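Local coordinates for protein chitinase (Paenibacillus sp. FPU-7, PDB 5GZT) that probably hydrolyses chitin and chitodextrins by random cleavage of internal beta-1,4 linkages between N-acetylglucosamine units, at residues S1-D6 and P20-A25; I9-V14 and E33-G38; K26-V31 and D46-G51. All blocks are in the same frame, centred on the assembly; numbering follows the deposited sequence.

In the fold
All three contacts lie in the N-terminal part of the chain, a parallel beta-helix, and their centres sit about 69 to 78 Å from the centre of the chain. Interaction 1 joins the first two strands of one sheet and interaction 2 the first two of another, about 12 Å away between centres; Met4 SD meets Ile9 CD1 at 3.5 Å where they touch. Interaction 3, centred about 11 Å from interaction 1, continues strand 21-27 into a corner, where Lys26 N lies 2.8 Å from Met4 O. Its Thr50 binds the sodium ion, about 7 Å from the side chain of Ala25. Interactions 2 and 3 meet through Val12 and Val31.

Interaction 1. Residues S1-D6 and P20-A25; sequences SVHMND and PVRIVA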
ATOM      1  N   SER B   1      39.970 -37.543 -57.542  1.00 69.52           N
ATOM      2  CA  SER B   1      39.401 -37.099 -56.237  1.00 72.71           C
ATOM      3  C   SER B   1      39.417 -38.177 -55.155  1.00 80.07           C
ATOM      4  O   SER B   1      39.326 -39.372 -55.435  1.00 92.65           O
ATOM      5  CB  SER B   1      37.973 -36.554 -56.408  1.00 63.61           C
ATOM      6  OG  SER B   1      38.005 -35.388 -57.220  1.00 67.40           O
ATOM      7  N   VAL B   2      39.488 -37.719 -53.908  1.00 66.45           N
ATOM      8  CA  VAL B   2      39.599 -38.579 -52.754  1.00 59.03           C
ATOM      9  C   VAL B   2      38.346 -38.466 -51.907  1.00 59.84           C
ATOM     10  O   VAL B   2      37.977 -37.383 -51.438  1.00 55.26           O
ATOM     11  CB  VAL B   2      40.848 -38.218 -51.927  1.00 56.03           C
ATOM     12  CG1 VAL B   2      41.031 -39.220 -50.800  1.00 55.14           C
ATOM     13  CG2 VAL B   2      42.085 -38.100 -52.829  1.00 53.43           C
ATOM     14  N   HIS B   3      37.688 -39.601 -51.721  1.00 62.02           N
ATOM     15  CA  HIS B   3      36.443 -39.679 -50.983  1.00 66.00           C
ATOM     16  C   HIS B   3      36.776 -40.362 -49.661  1.00 71.17           C
ATOM     17  O   HIS B   3      37.541 -41.321 -49.627  1.00 76.31           O
ATOM     18  CB  HIS B   3      35.379 -40.446 -51.784  1.00 63.82           C
ATOM     19  CG  HIS B   3      35.106 -39.854 -53.124  1.00 59.47           C
ATOM     20  ND1 HIS B   3      33.960 -39.125 -53.385  1.00 51.56           N
ATOM     21  CD2 HIS B   3      35.841 -39.846 -54.268  1.00 60.62           C
ATOM     22  CE1 HIS B   3      34.000 -38.706 -54.643  1.00 55.60           C
ATOM     23  NE2 HIS B   3      35.135 -39.116 -55.197  1.00 54.60           N
ATOM     24  N   MET B   4      36.228 -39.817 -48.580  1.00 72.34           N
ATOM     25  CA  MET B   4      36.468 -40.273 -47.230  1.00 71.26           C
ATOM     26  C   MET B   4      35.062 -40.546 -46.730  1.00 80.55           C
ATOM     27  O   MET B   4      34.371 -39.654 -46.197  1.00 75.96           O
ATOM     28  CB  MET B   4      37.229 -39.211 -46.403  1.00 69.71           C
ATOM     29  CG  MET B   4      38.686 -39.001 -46.851  1.00 64.95           C
ATOM     30  SD  MET B   4      39.579 -37.677 -45.976  1.00 66.65           S
ATOM     31  CE  MET B   4      41.151 -37.562 -46.842  1.00 57.42           C
ATOM     32  N   ASN B   5      34.629 -41.783 -46.996  1.00 83.60           N
ATOM     33  CA  ASN B   5      33.274 -42.239 -46.701  1.00 86.43           C
ATOM     34  C   ASN B   5      33.274 -42.925 -45.352  1.00 78.39           C
ATOM     35  O   ASN B   5      34.221 -43.633 -45.038  1.00 66.44           O
ATOM     36  CB  ASN B   5      32.777 -43.188 -47.791  1.00 90.33           C
ATOM     37  CG  ASN B   5      32.411 -42.460 -49.061  1.00 91.88           C
ATOM     38  OD1 ASN B   5      31.370 -42.720 -49.645  1.00104.91           O
ATOM     39  ND2 ASN B   5      33.256 -41.533 -49.483  1.00 90.90           N
ATOM     40  N   ASP B   6      32.221 -42.668 -44.565  1.00 82.63           N
ATOM     41  CA  ASP B   6      32.105 -43.030 -43.123  1.00 82.89           C
ATOM     42  C   ASP B   6      33.430 -43.455 -42.467  1.00 78.64           C
ATOM     43  O   ASP B   6      33.458 -44.426 -41.725  1.00 83.15           O
ATOM     44  CB  ASP B   6      31.010 -44.104 -42.900  1.00 79.30           C
ATOM     45  CG  ASP B   6      29.852 -43.977 -43.874  1.00 76.03           C
ATOM     46  OD1 ASP B   6      30.134 -44.214 -45.068  1.00 88.37           O
ATOM     47  OD2 ASP B   6      28.697 -43.647 -43.479  1.00 61.08           O
ATOM     48  N   PRO B  20      44.150 -28.536 -58.168  1.00 62.86           N
ATOM     49  CA  PRO B  20      43.720 -29.048 -56.889  1.00 63.41           C
ATOM     50  C   PRO B  20      43.297 -30.529 -56.855  1.00 63.30           C
ATOM     51  O   PRO B  20      42.767 -31.047 -57.825  1.00 69.67           O
ATOM     52  CB  PRO B  20      42.529 -28.122 -56.521  1.00 67.08           C
ATOM     53  CG  PRO B  20      42.088 -27.502 -57.794  1.00 65.37           C
ATOM     54  CD  PRO B  20      43.317 -27.411 -58.647  1.00 63.01           C
ATOM     55  N   VAL B  21      43.551 -31.171 -55.723  1.00 53.25           N
ATOM     56  CA  VAL B  21      42.842 -32.357 -55.327  1.00 57.30           C
ATOM     57  C   VAL B  21      41.540 -31.941 -54.689  1.00 55.70           C
ATOM     58  O   VAL B  21      41.538 -31.077 -53.790  1.00 53.07           O
ATOM     59  CB  VAL B  21      43.582 -33.155 -54.209  1.00 63.31           C
ATOM     60  CG1 VAL B  21      42.741 -34.348 -53.749  1.00 64.56           C
ATOM     61  CG2 VAL B  21      44.932 -33.617 -54.700  1.00 77.04           C
ATOM     62  N   ARG B  22      40.445 -32.592 -55.083  1.00 50.04           N
ATOM     63  CA  ARG B  22      39.197 -32.488 -54.323  1.00 53.65           C
ATOM     64  C   ARG B  22      39.175 -33.590 -53.249  1.00 53.43           C
ATOM     65  O   ARG B  22      39.455 -34.741 -53.543  1.00 57.57           O
ATOM     66  CB  ARG B  22      37.996 -32.538 -55.267  1.00 54.10           C
ATOM     67  CG  ARG B  22      36.641 -32.345 -54.626  1.00 57.89           C
ATOM     68  CD  ARG B  22      35.574 -32.201 -55.705  1.00 62.40           C
ATOM     69  NE  ARG B  22      35.314 -33.517 -56.323  1.00 63.31           N
ATOM     70  CZ  ARG B  22      34.343 -34.364 -55.967  1.00 62.77           C
ATOM     71  NH1 ARG B  22      33.467 -34.064 -54.997  1.00 73.38           N
ATOM     72  NH2 ARG B  22      34.244 -35.526 -56.589  1.00 60.35           N
ATOM     73  N   ILE B  23      38.902 -33.222 -51.997  1.00 49.47           N
ATOM     74  CA  ILE B  23      38.813 -34.169 -50.906  1.00 47.41           C
ATOM     75  C   ILE B  23      37.431 -34.071 -50.350  1.00 50.51           C
ATOM     76  O   ILE B  23      37.008 -32.999 -49.969  1.00 55.46           O
ATOM     77  CB  ILE B  23      39.860 -33.911 -49.780  1.00 48.69           C
ATOM     78  CG1 ILE B  23      41.270 -33.970 -50.359  1.00 46.46           C
ATOM     79  CG2 ILE B  23      39.698 -34.927 -48.642  1.00 47.87           C
ATOM     80  CD1 ILE B  23      42.398 -33.661 -49.378  1.00 47.81           C
ATOM     81  N   VAL B  24      36.731 -35.204 -50.281  1.00 48.36           N
ATOM     82  CA  VAL B  24      35.372 -35.203 -49.877  1.00 48.47           C
ATOM     83  C   VAL B  24      35.232 -36.025 -48.613  1.00 55.15           C
ATOM     84  O   VAL B  24      35.988 -36.960 -48.410  1.00 59.91           O
ATOM     85  CB  VAL B  24      34.446 -35.752 -50.991  1.00 45.87           C
ATOM     86  CG1 VAL B  24      32.999 -35.425 -50.659  1.00 46.89           C
ATOM     87  CG2 VAL B  24      34.813 -35.152 -52.326  1.00 49.75           C
ATOM     88  N   ALA B  25      34.269 -35.647 -47.774  1.00 48.00           N
ATOM     89  CA  ALA B  25      33.955 -36.338 -46.565  1.00 50.36           C
ATOM     90  C   ALA B  25      32.456 -36.652 -46.592  1.00 60.35           C
ATOM     91  O   ALA B  25      31.597 -35.692 -46.648  1.00 52.42           O
ATOM     92  CB  ALA B  25      34.296 -35.455 -45.361  1.00 50.08           C
TER
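Met4 and Ile23 make the tight side of this parallel strand pair. The methionine is extended beyond CG, so that its terminal methyl arrives at the branch of the isoleucine: Met4 CE lies 3.5 Å from Ile23 CG2, with the sulfur close behind. On the same face, Val2 CG2 meets Val21 CG1 at 3.9 Å, and Ile9 closes over Met4 while Val40 and Leu42 of strand 40-47 pack on Ile23. Between the strands the backbone ladder is short. Val2 N gives a nearly linear bond to Arg22 O (3.0 Å, 178° at the hydrogen), and Val24 N answers with one to Val2 O at 2.8 Å. A third, from Met4 N to Val24 O, is bent and weak.

The face bearing His3, Arg22 and Val24 is looser and partly open to solvent. The imidazole stands beside Val24, ND1 being 4.2 Å from Val24 CB, while its CE1 comes within 3.7 Å of Arg22 NH2. Ring and guanidinium planes are turned 82° against each other, so the two groups do not stack. Arg22 runs extended to CD and then bends at chi3 (74°), a turn that carries NE back to within 3.4 Å of Ser1 OG. The polar ends look beyond the pair: Arg22 NE and NH2, like Ser1 OG, hydrogen-bond to the backbone of the neighbouring protein chain, and Arg22 NH1 forms a salt bridge with Glu43. Residues Val2 to Asn5 also ladder with a strand of that other chain.

The chemistry is thus divided by face: hydrocarbon lines the interior of the beta-helix, whereas the opposite face carries Arg22, whose charge Glu43 probably balances, consistent with a first strand that serves the interface as well as its own sheet.

Interaction 2. Residues I9-V14 and E33-G38; sequences IGVVYV and EVIIAG
Tyr13 and Ile35 form the apolar centre, crossing at about a right angle. The tyrosine CG is anti to the backbone N (chi1 -179°); CD1 rests 3.5 Å from Ile35 CG2, and OH comes to 3.3 Å from Ala37 CB. The other arm of the isoleucine turns to Val11, whose CG1 is 3.6 Å from Ile35 CD1. An alanine in place of Tyr13 would probably leave Ile35 CG2 and Ala37 CB uncovered on this partly exposed face. On the other, buried face, Val14 CG2 approaches Val34 CG1 more loosely, at 4.3 Å.

Outward from the side chains runs the polar backbone. Val12 N bonds to Glu33 O at 2.9 Å, Ile35 N to Val12 O at 2.8 Å, and Val14 N to Ile35 O; Ala37 N closes the ladder on Val14 O at 2.7 Å.

The neighbours are strands and loops: strand 55-57 pairs with the other edge of strand 34-36, Val40 and Leu42 of strand 40-47 meet Val14 and Val34 on the inner face, and a strand of the neighbouring chain pairs in parallel with Val12 to Val14, continuing the sheet beyond this chain.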
ATOM      1  N   ILE B   9      39.894 -40.140 -40.313  1.00 80.70           N
ATOM      2  CA  ILE B   9      41.226 -39.649 -40.634  1.00 79.82           C
ATOM      3  C   ILE B   9      41.669 -38.687 -39.521  1.00 72.16           C
ATOM      4  O   ILE B   9      40.827 -38.087 -38.816  1.00 62.05           O
ATOM      5  CB  ILE B   9      41.273 -38.997 -42.039  1.00 85.65           C
ATOM      6  CG1 ILE B   9      40.724 -39.978 -43.098  1.00 91.24           C
ATOM      7  CG2 ILE B   9      42.696 -38.553 -42.382  1.00 77.32           C
ATOM      8  CD1 ILE B   9      39.217 -39.912 -43.282  1.00 95.07           C
ATOM      9  N   GLY B  10      42.987 -38.607 -39.324  1.00 70.07           N
ATOM     10  CA  GLY B  10      43.562 -37.703 -38.348  1.00 71.56           C
ATOM     11  C   GLY B  10      44.017 -36.468 -39.083  1.00 73.44           C
ATOM     12  O   GLY B  10      43.323 -35.950 -39.996  1.00 61.45           O
ATOM     13  N   VAL B  11      45.186 -35.992 -38.684  1.00 69.56           N
ATOM     14  CA  VAL B  11      45.811 -34.860 -39.345  1.00 66.27           C
ATOM     15  C   VAL B  11      45.995 -35.226 -40.823  1.00 67.24           C
ATOM     16  O   VAL B  11      46.278 -36.376 -41.140  1.00 59.25           O
ATOM     17  CB  VAL B  11      47.154 -34.487 -38.666  1.00 64.95           C
ATOM     18  CG1 VAL B  11      48.005 -33.537 -39.534  1.00 59.22           C
ATOM     19  CG2 VAL B  11      46.885 -33.906 -37.282  1.00 64.31           C
ATOM     20  N   VAL B  12      45.808 -34.235 -41.700  1.00 64.54           N
ATOM     21  CA  VAL B  12      45.934 -34.368 -43.151  1.00 61.18           C
ATOM     22  C   VAL B  12      46.857 -33.267 -43.643  1.00 60.66           C
ATOM     23  O   VAL B  12      46.661 -32.123 -43.289  1.00 73.26           O
ATOM     24  CB  VAL B  12      44.558 -34.171 -43.856  1.00 62.99           C
ATOM     25  CG1 VAL B  12      44.684 -34.384 -45.368  1.00 60.48           C
ATOM     26  CG2 VAL B  12      43.474 -35.041 -43.230  1.00 54.39           C
ATOM     27  N   TYR B  13      47.846 -33.591 -44.461  1.00 58.93           N
ATOM     28  CA  TYR B  13      48.758 -32.591 -45.040  1.00 58.87           C
ATOM     29  C   TYR B  13      48.626 -32.626 -46.568  1.00 60.98           C
ATOM     30  O   TYR B  13      48.730 -33.683 -47.174  1.00 63.66           O
ATOM     31  CB  TYR B  13      50.210 -32.870 -44.616  1.00 58.85           C
ATOM     32  CG  TYR B  13      51.232 -31.875 -45.136  1.00 62.05           C
ATOM     33  CD1 TYR B  13      51.463 -30.658 -44.473  1.00 61.97           C
ATOM     34  CD2 TYR B  13      52.009 -32.168 -46.268  1.00 62.83           C
ATOM     35  CE1 TYR B  13      52.403 -29.747 -44.943  1.00 66.77           C
ATOM     36  CE2 TYR B  13      52.962 -31.269 -46.742  1.00 63.54           C
ATOM     37  CZ  TYR B  13      53.160 -30.065 -46.084  1.00 66.45           C
ATOM     38  OH  TYR B  13      54.089 -29.168 -46.579  1.00 65.73           O
ATOM     39  N   VAL B  14      48.429 -31.472 -47.191  1.00 55.26           N
ATOM     40  CA  VAL B  14      48.181 -31.410 -48.604  1.00 55.28           C
ATOM     41  C   VAL B  14      49.305 -30.597 -49.201  1.00 59.71           C
ATOM     42  O   VAL B  14      49.412 -29.415 -48.923  1.00 60.12           O
ATOM     43  CB  VAL B  14      46.793 -30.777 -48.911  1.00 52.29           C
ATOM     44  CG1 VAL B  14      46.554 -30.608 -50.423  1.00 49.33           C
ATOM     45  CG2 VAL B  14      45.674 -31.583 -48.269  1.00 46.89           C
ATOM     46  N   GLU B  33      42.886 -32.157 -38.372  1.00 58.72           N
ATOM     47  CA  GLU B  33      43.286 -30.859 -38.869  1.00 57.28           C
ATOM     48  C   GLU B  33      43.829 -31.041 -40.281  1.00 57.10           C
ATOM     49  O   GLU B  33      44.773 -31.820 -40.475  1.00 56.14           O
ATOM     50  CB  GLU B  33      44.374 -30.209 -37.950  1.00 54.83           C
ATOM     51  CG  GLU B  33      45.050 -28.932 -38.501  1.00 61.30           C
ATOM     52  CD  GLU B  33      46.059 -28.264 -37.552  1.00 60.88           C
ATOM     53  OE1 GLU B  33      45.768 -28.248 -36.354  1.00 60.99           O
ATOM     54  OE2 GLU B  33      47.111 -27.736 -38.003  1.00 54.63           O
ATOM     55  N   VAL B  34      43.298 -30.263 -41.235  1.00 50.16           N
ATOM     56  CA  VAL B  34      43.865 -30.186 -42.589  1.00 46.45           C
ATOM     57  C   VAL B  34      44.901 -29.052 -42.736  1.00 44.55           C
ATOM     58  O   VAL B  34      44.569 -27.865 -42.579  1.00 53.47           O
ATOM     59  CB  VAL B  34      42.738 -29.958 -43.643  1.00 43.01           C
ATOM     60  CG1 VAL B  34      43.294 -30.074 -45.056  1.00 40.71           C
ATOM     61  CG2 VAL B  34      41.542 -30.876 -43.399  1.00 47.76           C
ATOM     62  N   ILE B  35      46.131 -29.379 -43.100  1.00 40.12           N
ATOM     63  CA  ILE B  35      47.191 -28.408 -43.238  1.00 41.19           C
ATOM     64  C   ILE B  35      47.424 -28.305 -44.699  1.00 42.61           C
ATOM     65  O   ILE B  35      47.792 -29.305 -45.332  1.00 44.17           O
ATOM     66  CB  ILE B  35      48.549 -28.873 -42.572  1.00 51.26           C
ATOM     67  CG1 ILE B  35      48.466 -28.878 -41.053  1.00 54.11           C
ATOM     68  CG2 ILE B  35      49.699 -27.974 -42.989  1.00 47.84           C
ATOM     69  CD1 ILE B  35      47.815 -30.122 -40.517  1.00 60.37           C
ATOM     70  N   ILE B  36      47.300 -27.097 -45.228  1.00 48.27           N
ATOM     71  CA  ILE B  36      47.336 -26.848 -46.658  1.00 46.83           C
ATOM     72  C   ILE B  36      48.627 -26.194 -47.090  1.00 49.23           C
ATOM     73  O   ILE B  36      48.928 -25.025 -46.738  1.00 41.75           O
ATOM     74  CB  ILE B  36      46.097 -26.033 -47.144  1.00 43.82           C
ATOM     75  CG1 ILE B  36      44.824 -26.788 -46.744  1.00 41.10           C
ATOM     76  CG2 ILE B  36      46.175 -25.808 -48.632  1.00 39.78           C
ATOM     77  CD1 ILE B  36      43.531 -26.197 -47.245  1.00 41.34           C
ATOM     78  N   ALA B  37      49.375 -26.958 -47.898  1.00 50.94           N
ATOM     79  CA  ALA B  37      50.582 -26.492 -48.568  1.00 54.41           C
ATOM     80  C   ALA B  37      50.440 -26.717 -50.067  1.00 56.96           C
ATOM     81  O   ALA B  37      51.441 -26.747 -50.793  1.00 52.23           O
ATOM     82  CB  ALA B  37      51.812 -27.235 -48.036  1.00 56.18           C
ATOM     83  N   GLY B  38      49.209 -26.899 -50.529  1.00 52.94           N
ATOM     84  CA  GLY B  38      48.963 -26.883 -51.949  1.00 49.76           C
ATOM     85  C   GLY B  38      47.514 -26.666 -52.305  1.00 46.68           C
ATOM     86  O   GLY B  38      46.701 -26.305 -51.467  1.00 43.88           O
TER

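Interaction 3. Residues K26-V31 and D46-G51; sequences KGSAKV and DLTGTG. With NA (sodium ion), chain C.
Two successive corners of the parallel beta-helix lie on each other here, Gly27 against Leu47 and Lys30 against Gly51, with the second corner also supplying a sodium ligand. The chain leaves strand 21-27 through a type II' turn from Lys26 to Ala29, and nearly all of the grip is backbone to backbone. Gly27 N donates to Asp46 O at 2.6 Å. The carbonyl of the same glycine takes two bonds, from Thr48 N at 2.7 Å and from Gly49 N at 2.8 Å, both arriving from one face of its plane. Farther on, Gly51 N reaches Ala29 O at 3.1 Å from above the carbonyl plane, and Val31 N closes the second ladder on Gly51 O at 2.6 Å. Between the two ladders the register slips by one residue.

Side chains add small covers. In Leu47 the second torsion (chi2 85°) puts CD1 3.6 Å from Gly27 O, and Val31 CG2 lies 3.5 Å from Gly51 O. The closeness of Lys30 NZ to Thr50 OG1 is doubtful in the model.

Three glycines fit this tight path. Gly27 and Gly51 both have positive phi, 66° and 69°, and a CB on Gly51 would be crowded by Leu47 CD2. A CB on Gly49 would collide with Ala29 O.

Thr50 turns its carbonyl to the metal: Thr50 O binds the sodium ion at 2.3 Å. Glu44 OE2, Phe52 O and Ser72 O complete the ligands given by the protein, so the ion joins this corner to Glu44 before it, Phe52 just after it and Ser72 farther along the chain. Corners of successive coils laid one on the other, with backbone hydrogen bonds between them, are typical of a parallel beta-helix.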
ATOM      1  N   LYS B  26      32.149 -37.975 -46.534  1.00 62.55           N
ATOM      2  CA  LYS B  26      30.782 -38.494 -46.687  1.00 66.72           C
ATOM      3  C   LYS B  26      30.240 -39.279 -45.473  1.00 63.09           C
ATOM      4  O   LYS B  26      30.916 -40.112 -44.876  1.00 61.40           O
ATOM      5  CB  LYS B  26      30.679 -39.333 -47.971  1.00 77.60           C
ATOM      6  CG  LYS B  26      29.329 -39.218 -48.678  1.00 83.70           C
ATOM      7  CD  LYS B  26      29.000 -40.434 -49.542  1.00 89.81           C
ATOM      8  CE  LYS B  26      28.529 -41.624 -48.699  1.00 95.80           C
ATOM      9  NZ  LYS B  26      28.090 -42.783 -49.529  1.00 96.36           N
ATOM     10  N   GLY B  27      29.008 -38.979 -45.107  1.00 61.96           N
ATOM     11  CA  GLY B  27      28.326 -39.681 -44.043  1.00 73.84           C
ATOM     12  C   GLY B  27      28.914 -39.489 -42.657  1.00 79.08           C
ATOM     13  O   GLY B  27      28.976 -38.365 -42.153  1.00 72.73           O
ATOM     14  N   SER B  28      29.297 -40.593 -42.021  1.00 81.84           N
ATOM     15  CA  SER B  28      29.867 -40.550 -40.675  1.00 83.04           C
ATOM     16  C   SER B  28      31.365 -40.271 -40.646  1.00 85.31           C
ATOM     17  O   SER B  28      32.014 -40.539 -39.630  1.00 84.39           O
ATOM     18  CB  SER B  28      29.544 -41.839 -39.920  1.00 77.64           C
ATOM     19  OG  SER B  28      28.251 -41.685 -39.389  1.00 82.69           O
ATOM     20  N   ALA B  29      31.910 -39.695 -41.722  1.00 72.53           N
ATOM     21  CA  ALA B  29      33.331 -39.396 -41.771  1.00 67.04           C
ATOM     22  C   ALA B  29      33.727 -38.318 -40.743  1.00 63.16           C
ATOM     23  O   ALA B  29      32.862 -37.573 -40.208  1.00 44.14           O
ATOM     24  CB  ALA B  29      33.755 -38.990 -43.170  1.00 68.16           C
ATOM     25  N   LYS B  30      35.045 -38.258 -40.537  1.00 62.98           N
ATOM     26  CA  LYS B  30      35.711 -37.705 -39.359  1.00 70.29           C
ATOM     27  C   LYS B  30      37.136 -37.331 -39.800  1.00 69.06           C
ATOM     28  O   LYS B  30      37.933 -38.213 -40.191  1.00 62.54           O
ATOM     29  CB  LYS B  30      35.780 -38.817 -38.289  1.00 85.51           C
ATOM     30  CG  LYS B  30      35.092 -38.581 -36.959  1.00 88.49           C
ATOM     31  CD  LYS B  30      35.931 -37.688 -36.044  1.00 99.28           C
ATOM     32  CE  LYS B  30      35.454 -36.252 -36.101  1.00101.84           C
ATOM     33  NZ  LYS B  30      34.030 -36.178 -35.651  1.00 98.12           N
ATOM     34  N   VAL B  31      37.472 -36.043 -39.796  1.00 67.53           N
ATOM     35  CA  VAL B  31      38.801 -35.633 -40.270  1.00 64.26           C
ATOM     36  C   VAL B  31      39.425 -34.753 -39.223  1.00 63.89           C
ATOM     37  O   VAL B  31      38.725 -33.952 -38.562  1.00 63.16           O
ATOM     38  CB  VAL B  31      38.806 -34.915 -41.644  1.00 63.21           C
ATOM     39  CG1 VAL B  31      40.194 -35.011 -42.300  1.00 63.03           C
ATOM     40  CG2 VAL B  31      37.754 -35.506 -42.575  1.00 70.34           C
ATOM     41  N   ASP B  46      26.585 -35.140 -47.900  1.00 70.82           N
ATOM     42  CA  ASP B  46      25.721 -36.105 -47.222  1.00 77.71           C
ATOM     43  C   ASP B  46      26.469 -36.519 -45.967  1.00 79.36           C
ATOM     44  O   ASP B  46      26.960 -37.644 -45.871  1.00 73.29           O
ATOM     45  CB  ASP B  46      25.401 -37.322 -48.141  1.00 83.36           C
ATOM     46  CG  ASP B  46      24.438 -36.969 -49.311  1.00 82.11           C
ATOM     47  OD1 ASP B  46      23.357 -36.351 -49.051  1.00 75.51           O
ATOM     48  OD2 ASP B  46      24.775 -37.327 -50.479  1.00 72.55           O
ATOM     49  N   LEU B  47      26.624 -35.550 -45.061  1.00 79.87           N
ATOM     50  CA  LEU B  47      27.486 -35.673 -43.890  1.00 68.35           C
ATOM     51  C   LEU B  47      26.604 -35.734 -42.674  1.00 64.93           C
ATOM     52  O   LEU B  47      25.841 -34.792 -42.387  1.00 57.45           O
ATOM     53  CB  LEU B  47      28.460 -34.494 -43.756  1.00 75.12           C
ATOM     54  CG  LEU B  47      29.559 -34.676 -42.680  1.00 77.39           C
ATOM     55  CD1 LEU B  47      30.758 -35.450 -43.237  1.00 72.58           C
ATOM     56  CD2 LEU B  47      30.000 -33.334 -42.074  1.00 80.59           C
ATOM     57  N   THR B  48      26.710 -36.884 -42.002  1.00 61.88           N
ATOM     58  CA  THR B  48      26.042 -37.176 -40.731  1.00 62.91           C
ATOM     59  C   THR B  48      26.970 -36.970 -39.525  1.00 53.54           C
ATOM     60  O   THR B  48      26.479 -36.551 -38.473  1.00 58.53           O
ATOM     61  CB  THR B  48      25.436 -38.626 -40.662  1.00 60.11           C
ATOM     62  OG1 THR B  48      25.060 -38.899 -39.311  1.00 64.69           O
ATOM     63  CG2 THR B  48      26.389 -39.700 -41.076  1.00 56.68           C
ATOM     64  N   GLY B  49      28.261 -37.305 -39.690  1.00 50.85           N
ATOM     65  CA  GLY B  49      29.324 -37.040 -38.723  1.00 60.59           C
ATOM     66  C   GLY B  49      29.764 -35.573 -38.686  1.00 62.82           C
ATOM     67  O   GLY B  49      29.001 -34.654 -39.022  1.00 59.79           O
ATOM     68  N   THR B  50      30.993 -35.342 -38.247  1.00 66.54           N
ATOM     69  CA  THR B  50      31.482 -33.969 -38.094  1.00 67.56           C
ATOM     70  C   THR B  50      32.444 -33.578 -39.224  1.00 63.25           C
ATOM     71  O   THR B  50      32.585 -32.419 -39.507  1.00 66.00           O
ATOM     72  CB  THR B  50      32.147 -33.738 -36.725  1.00 67.06           C
ATOM     73  OG1 THR B  50      33.362 -34.487 -36.681  1.00 67.08           O
ATOM     74  CG2 THR B  50      31.207 -34.101 -35.546  1.00 58.40           C
ATOM     75  N   GLY B  51      33.108 -34.543 -39.845  1.00 61.26           N
ATOM     76  CA  GLY B  51      33.918 -34.305 -41.026  1.00 60.50           C
ATOM     77  C   GLY B  51      35.186 -33.499 -40.769  1.00 63.87           C
ATOM     78  O   GLY B  51      36.022 -33.917 -39.947  1.00 56.37           O
TER
HETATM   79 NA    NA C4001      32.673 -30.246 -40.365  1.00 50.48          NA